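Local coordinates for ATP-dependent DNA helicase (Mycobacterium smegmatis, PDB 5V9X), which uses ATP to move 3'-to-5' along single-stranded DNA and unwind RNA:DNA hybrids, as a member of the Lhr family of bacterial helicases, at residues S778-C783 / F821-E826; L788-R793 / Q806-L811. One frame throughout, in Å; residues are numbered along the deposited sequence.

Contact 1 of 2, residues S778-C783 / F821-E826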
loop_
_atom_site.group_PDB
_atom_site.type_symbol
_atom_site.label_atom_id
_atom_site.label_comp_id
_atom_site.label_asym_id
_atom_site.label_seq_id
_atom_site.Cartn_x
_atom_site.Cartn_y
_atom_site.Cartn_z
ATOM N N SER A 778 -9.449 -8.703 15.039
ATOM C CA SER A 778 -8.099 -8.293 14.663
ATOM C C SER A 778 -7.979 -6.776 14.609
ATOM O O SER A 778 -7.030 -6.198 15.152
ATOM C CB SER A 778 -7.716 -8.909 13.317
ATOM O OG SER A 778 -7.597 -10.317 13.413
ATOM N N ARG A 779 -8.933 -6.111 13.956
ATOM C CA ARG A 779 -8.846 -4.665 13.816
ATOM C C ARG A 779 -9.128 -3.939 15.126
ATOM O O ARG A 779 -8.700 -2.791 15.284
ATOM C CB ARG A 779 -9.794 -4.187 12.715
ATOM C CG ARG A 779 -9.477 -4.775 11.341
ATOM C CD ARG A 779 -8.039 -4.486 10.925
ATOM N NE ARG A 779 -7.646 -5.224 9.727
ATOM C CZ ARG A 779 -7.596 -4.703 8.505
ATOM N NH1 ARG A 779 -7.912 -3.429 8.312
ATOM N NH2 ARG A 779 -7.224 -5.453 7.474
ATOM N N PHE A 780 -9.824 -4.577 16.071
ATOM C CA PHE A 780 -9.932 -3.994 17.406
ATOM C C PHE A 780 -8.593 -4.047 18.131
ATOM O O PHE A 780 -8.252 -3.128 18.884
ATOM C CB PHE A 780 -11.009 -4.712 18.220
ATOM C CG PHE A 780 -11.182 -4.166 19.615
ATOM C CD1 PHE A 780 -12.085 -3.147 19.867
ATOM C CD2 PHE A 780 -10.443 -4.677 20.674
ATOM C CE1 PHE A 780 -12.250 -2.645 21.148
ATOM C CE2 PHE A 780 -10.599 -4.176 21.957
ATOM C CZ PHE A 780 -11.504 -3.160 22.194
ATOM N N ARG A 781 -7.826 -5.120 17.925
ATOM C CA ARG A 781 -6.504 -5.218 18.537
ATOM C C ARG A 781 -5.555 -4.177 17.959
ATOM O O ARG A 781 -4.890 -3.446 18.705
ATOM C CB ARG A 781 -5.936 -6.625 18.344
ATOM C CG ARG A 781 -4.466 -6.741 18.716
ATOM C CD ARG A 781 -3.881 -8.079 18.303
ATOM N NE ARG A 781 -4.067 -8.358 16.880
ATOM C CZ ARG A 781 -3.332 -7.824 15.909
ATOM N NH1 ARG A 781 -2.361 -6.968 16.198
ATOM N NH2 ARG A 781 -3.572 -8.142 14.644
ATOM N N GLU A 782 -5.471 -4.100 16.626
ATOM C CA GLU A 782 -4.591 -3.122 15.993
ATOM C C GLU A 782 -4.980 -1.698 16.378
ATOM O O GLU A 782 -4.111 -0.838 16.562
ATOM C CB GLU A 782 -4.618 -3.295 14.472
ATOM C CG GLU A 782 -4.140 -4.656 13.971
ATOM C CD GLU A 782 -4.307 -4.817 12.467
ATOM O OE1 GLU A 782 -4.831 -3.883 11.822
ATOM O OE2 GLU A 782 -3.919 -5.877 11.928
ATOM N N CYS A 783 -6.283 -1.432 16.509
ATOM C CA CYS A 783 -6.729 -0.098 16.903
ATOM C C CYS A 783 -6.357 0.204 18.350
ATOM O O CYS A 783 -5.842 1.287 18.655
ATOM C CB CYS A 783 -8.238 0.039 16.697
ATOM S SG CYS A 783 -8.739 0.338 14.985
ATOM N N PHE A 821 -17.789 2.962 23.140
ATOM C CA PHE A 821 -16.356 2.939 23.406
ATOM C C PHE A 821 -15.591 3.335 22.147
ATOM O O PHE A 821 -15.747 2.678 21.105
ATOM C CB PHE A 821 -15.942 1.547 23.877
ATOM C CG PHE A 821 -14.602 1.500 24.552
ATOM C CD1 PHE A 821 -14.436 2.017 25.828
ATOM C CD2 PHE A 821 -13.513 0.918 23.923
ATOM C CE1 PHE A 821 -13.206 1.967 26.456
ATOM C CE2 PHE A 821 -12.281 0.865 24.546
ATOM C CZ PHE A 821 -12.128 1.389 25.814
ATOM N N PRO A 822 -14.776 4.394 22.189
ATOM C CA PRO A 822 -14.156 4.901 20.952
ATOM C C PRO A 822 -13.344 3.874 20.177
ATOM O O PRO A 822 -13.251 3.983 18.947
ATOM C CB PRO A 822 -13.276 6.050 21.460
ATOM C CG PRO A 822 -13.975 6.528 22.684
ATOM C CD PRO A 822 -14.547 5.294 23.332
ATOM N N ILE A 823 -12.752 2.881 20.843
ATOM C CA ILE A 823 -12.010 1.863 20.106
ATOM C C ILE A 823 -12.968 0.937 19.366
ATOM O O ILE A 823 -12.712 0.546 18.220
ATOM C CB ILE A 823 -11.076 1.083 21.048
ATOM C CG1 ILE A 823 -10.151 2.050 21.783
ATOM C CG2 ILE A 823 -10.244 0.081 20.262
ATOM C CD1 ILE A 823 -9.304 2.893 20.858
ATOM N N VAL A 824 -14.088 0.580 19.999
ATOM C CA VAL A 824 -15.111 -0.204 19.310
ATOM C C VAL A 824 -15.650 0.569 18.113
ATOM O O VAL A 824 -15.801 0.021 17.014
ATOM C CB VAL A 824 -16.238 -0.596 20.282
ATOM C CG1 VAL A 824 -17.360 -1.299 19.535
ATOM C CG2 VAL A 824 -15.697 -1.482 21.390
ATOM N N LEU A 825 -15.943 1.858 18.307
ATOM C CA LEU A 825 -16.440 2.688 17.213
ATOM C C LEU A 825 -15.458 2.706 16.047
ATOM O O LEU A 825 -15.852 2.558 14.884
ATOM C CB LEU A 825 -16.700 4.111 17.708
ATOM C CG LEU A 825 -17.732 4.331 18.814
ATOM C CD1 LEU A 825 -17.778 5.800 19.204
ATOM C CD2 LEU A 825 -19.107 3.851 18.379
ATOM N N GLU A 826 -14.168 2.883 16.343
ATOM C CA GLU A 826 -13.177 2.999 15.277
ATOM C C GLU A 826 -12.927 1.658 14.599
ATOM O O GLU A 826 -12.741 1.603 13.377
ATOM C CB GLU A 826 -11.876 3.580 15.830
ATOM C CG GLU A 826 -10.738 3.637 14.823
ATOM C CD GLU A 826 -11.113 4.361 13.537
ATOM O OE1 GLU A 826 -11.949 5.289 13.580
ATOM O OE2 GLU A 826 -10.563 3.998 12.474
#
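Phe780 and Cys783 of helix 774-786 meet Ile823, Val824 and Glu826 at the start of helix 822-835. Arg779, one residue before the first of these, makes its salt bridge with Glu830, one turn after Glu826 on helix 822-835. Phe780 brings a flat aromatic ring to the contact. With CG anti to the backbone N (chi1 -180°), the ring is carried out to helix 822-835, and Ile823 CG2 settles over one face, 4.0 Å from the ring centroid and 30° off the normal, a CH-pi contact. The nearest ring atom, CE1, is 3.5 Å from Ile823 CG2, and the two side chains cross at about a right angle. Val824 CG2 reaches that same CE1 obliquely, at 3.6 Å, so two beta-branched residues, whose methyls sit close to the backbone, meet at one corner of the ring. Both helices belong to the DEAD/H associated region of this Lhr helicase. The axes of the two short helical segments pass 9.2 Å apart with N-to-C directions 127° from each other, and no hydrogen bond joins the two segments. Arg781 leaves from the other side of its helix and forms a salt bridge with Glu574. Glu782 bridges to Arg781 within the segment, through OE2 and Arg781 NH2 at 3.6 Å, and also to Arg552. Cys783, small and weakly polar, suits the close approach one turn after Phe780: its CB lies 4.1 Å from Ile823 CG2. Its SG rests 3.9 Å from the methylene CG of Glu826, whose chain is bent at chi2 and whose carboxylate is paired with Arg829.

Contact 2 of 2, residues L788-R793 / Q806-L811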
loop_
_atom_site.group_PDB
_atom_site.type_symbol
_atom_site.label_atom_id
_atom_site.label_comp_id
_atom_site.label_asym_id
_atom_site.label_seq_id
_atom_site.Cartn_x
_atom_site.Cartn_y
_atom_site.Cartn_z
ATOM N N LEU A 788 -2.455 3.374 21.838
ATOM C CA LEU A 788 -1.581 3.323 23.010
ATOM C C LEU A 788 -2.346 3.019 24.296
ATOM O O LEU A 788 -2.004 3.531 25.364
ATOM C CB LEU A 788 -0.778 4.622 23.166
ATOM C CG LEU A 788 0.018 5.089 21.947
ATOM C CD1 LEU A 788 0.596 6.479 22.182
ATOM C CD2 LEU A 788 1.117 4.094 21.627
ATOM N N LEU A 789 -3.377 2.177 24.212
ATOM C CA LEU A 789 -4.214 1.865 25.363
ATOM C C LEU A 789 -3.940 0.496 25.969
ATOM O O LEU A 789 -4.305 0.270 27.129
ATOM C CB LEU A 789 -5.694 1.944 24.975
ATOM C CG LEU A 789 -6.180 3.308 24.493
ATOM C CD1 LEU A 789 -7.630 3.221 24.083
ATOM C CD2 LEU A 789 -5.994 4.356 25.576
ATOM N N LEU A 790 -3.325 -0.416 25.220
ATOM C CA LEU A 790 -3.047 -1.746 25.744
ATOM C C LEU A 790 -1.851 -1.706 26.691
ATOM O O LEU A 790 -0.855 -1.039 26.403
ATOM C CB LEU A 790 -2.762 -2.726 24.611
ATOM C CG LEU A 790 -3.913 -3.116 23.687
ATOM C CD1 LEU A 790 -3.431 -4.126 22.660
ATOM C CD2 LEU A 790 -5.074 -3.672 24.494
ATOM N N PRO A 791 -1.920 -2.410 27.820
ATOM C CA PRO A 791 -0.741 -2.520 28.689
ATOM C C PRO A 791 0.340 -3.355 28.016
ATOM O O PRO A 791 0.070 -4.437 27.492
ATOM C CB PRO A 791 -1.287 -3.201 29.949
ATOM C CG PRO A 791 -2.501 -3.934 29.486
ATOM C CD PRO A 791 -3.089 -3.114 28.374
ATOM N N ARG A 792 1.563 -2.837 28.017
ATOM C CA ARG A 792 2.698 -3.508 27.401
ATOM C C ARG A 792 3.569 -4.173 28.465
ATOM O O ARG A 792 3.424 -3.935 29.666
ATOM C CB ARG A 792 3.517 -2.518 26.560
ATOM C CG ARG A 792 3.668 -1.135 27.176
ATOM C CD ARG A 792 4.519 -0.217 26.305
ATOM N NE ARG A 792 3.969 -0.041 24.963
ATOM C CZ ARG A 792 4.548 0.684 24.008
ATOM N NH1 ARG A 792 5.698 1.302 24.246
ATOM N NH2 ARG A 792 3.979 0.792 22.815
ATOM N N ARG A 793 4.481 -5.033 28.000
ATOM C CA ARG A 793 5.329 -5.795 28.911
ATOM C C ARG A 793 6.545 -5.003 29.369
ATOM O O ARG A 793 7.090 -5.276 30.444
ATOM C CB ARG A 793 5.780 -7.095 28.246
ATOM C CG ARG A 793 4.672 -8.115 28.046
ATOM C CD ARG A 793 5.007 -9.419 28.750
ATOM N NE ARG A 793 4.041 -9.738 29.797
ATOM C CZ ARG A 793 4.233 -10.659 30.734
ATOM N NH1 ARG A 793 5.365 -11.353 30.765
ATOM N NH2 ARG A 793 3.299 -10.883 31.647
ATOM N N GLN A 806 -3.867 -11.041 23.910
ATOM C CA GLN A 806 -4.439 -11.375 25.211
ATOM C C GLN A 806 -5.063 -10.152 25.871
ATOM O O GLN A 806 -6.207 -10.200 26.337
ATOM C CB GLN A 806 -3.364 -11.987 26.108
ATOM C CG GLN A 806 -3.805 -12.223 27.541
ATOM C CD GLN A 806 -2.732 -12.898 28.369
ATOM O OE1 GLN A 806 -2.253 -12.342 29.358
ATOM N NE2 GLN A 806 -2.346 -14.104 27.968
ATOM N N ARG A 807 -4.327 -9.038 25.913
ATOM C CA ARG A 807 -4.856 -7.836 26.549
ATOM C C ARG A 807 -5.976 -7.212 25.724
ATOM O O ARG A 807 -6.952 -6.704 26.286
ATOM C CB ARG A 807 -3.734 -6.825 26.782
ATOM C CG ARG A 807 -2.708 -7.256 27.818
ATOM C CD ARG A 807 -3.337 -7.443 29.191
ATOM N NE ARG A 807 -2.322 -7.644 30.223
ATOM C CZ ARG A 807 -1.778 -8.821 30.515
ATOM N NH1 ARG A 807 -2.153 -9.907 29.852
ATOM N NH2 ARG A 807 -0.859 -8.914 31.466
ATOM N N ALA A 808 -5.856 -7.237 24.393
ATOM C CA ALA A 808 -6.905 -6.665 23.552
ATOM C C ALA A 808 -8.182 -7.492 23.625
ATOM O O ALA A 808 -9.285 -6.940 23.728
ATOM C CB ALA A 808 -6.426 -6.546 22.105
ATOM N N ALA A 809 -8.056 -8.820 23.565
ATOM C CA ALA A 809 -9.230 -9.679 23.686
ATOM C C ALA A 809 -9.874 -9.529 25.058
ATOM O O ALA A 809 -11.098 -9.404 25.172
ATOM C CB ALA A 809 -8.853 -11.137 23.423
ATOM N N GLN A 810 -9.059 -9.530 26.115
ATOM C CA GLN A 810 -9.586 -9.317 27.457
ATOM C C GLN A 810 -10.173 -7.922 27.627
ATOM O O GLN A 810 -11.030 -7.722 28.496
ATOM C CB GLN A 810 -8.488 -9.575 28.494
ATOM C CG GLN A 810 -8.293 -11.055 28.815
ATOM C CD GLN A 810 -6.921 -11.371 29.381
ATOM O OE1 GLN A 810 -6.052 -10.501 29.466
ATOM N NE2 GLN A 810 -6.719 -12.626 29.766
ATOM N N LEU A 811 -9.739 -6.955 26.816
ATOM C CA LEU A 811 -10.341 -5.626 26.859
ATOM C C LEU A 811 -11.642 -5.579 26.067
ATOM O O LEU A 811 -12.606 -4.930 26.491
ATOM C CB LEU A 811 -9.354 -4.580 26.336
ATOM C CG LEU A 811 -9.869 -3.155 26.088
ATOM C CD1 LEU A 811 -10.531 -2.580 27.330
ATOM C CD2 LEU A 811 -8.735 -2.251 25.617
#
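Leu790 and Pro791, in the loop between helices 774-786 and 801-815, lie against Arg807, Ala808 and Leu811 on one side of the second helix. The loop follows a Schellman motif at Leu788, whose positive phi closes the end of helix 774-786; the part that follows lies against helix 801-815. Leu790 points toward that helix and sets both methyls of its fork against Ala808: CD1 stands 3.9 Å from Ala808 CB, while CD2 reaches down to the backbone, 3.6 Å from Ala808 CA. Alanine suits this place because its short side chain lets a leucine methyl come so near the helix backbone. CD2 also meets Leu811 CD2 at 4.1 Å, one turn beyond Arg807. Ala784 and Ala785 touch Leu790 from helix 774-786.

Pro791 crosses Arg807 obliquely. The arginine chain is bent at chi2 (-62°), and this bend brings its methylenes alongside the proline ring, an apolar use of a long side chain that keeps its charge at the far end. Pro791 CG touches Arg807 CD at 3.6 Å and lies at the edge of the guanidinium, near its plane, with Arg807 NE 3.8 Å away.

Overall arrangement
From the N-terminal side the chain runs along helix 774-786, through the loop holding 788-793, along helix 801-815, and into helix 822-835. Contact 2 closes the shorter loop, bringing 806-811 back against 788-793 across 12 intervening residues. Contact 1 closes the longer one, joining 778-783 to 821-826 across 37, so contact 2 is nested inside it. Together they tie three successive helices and a connecting loop within the DEAD/H associated region. Their centres are 12 Å apart and they touch directly: Phe780 packs on Ala808 and Leu811, Arg781 on Ala808, and Ile823 on Leu789. Each has its nearest atom about 8 Å from the bound nucleic acid.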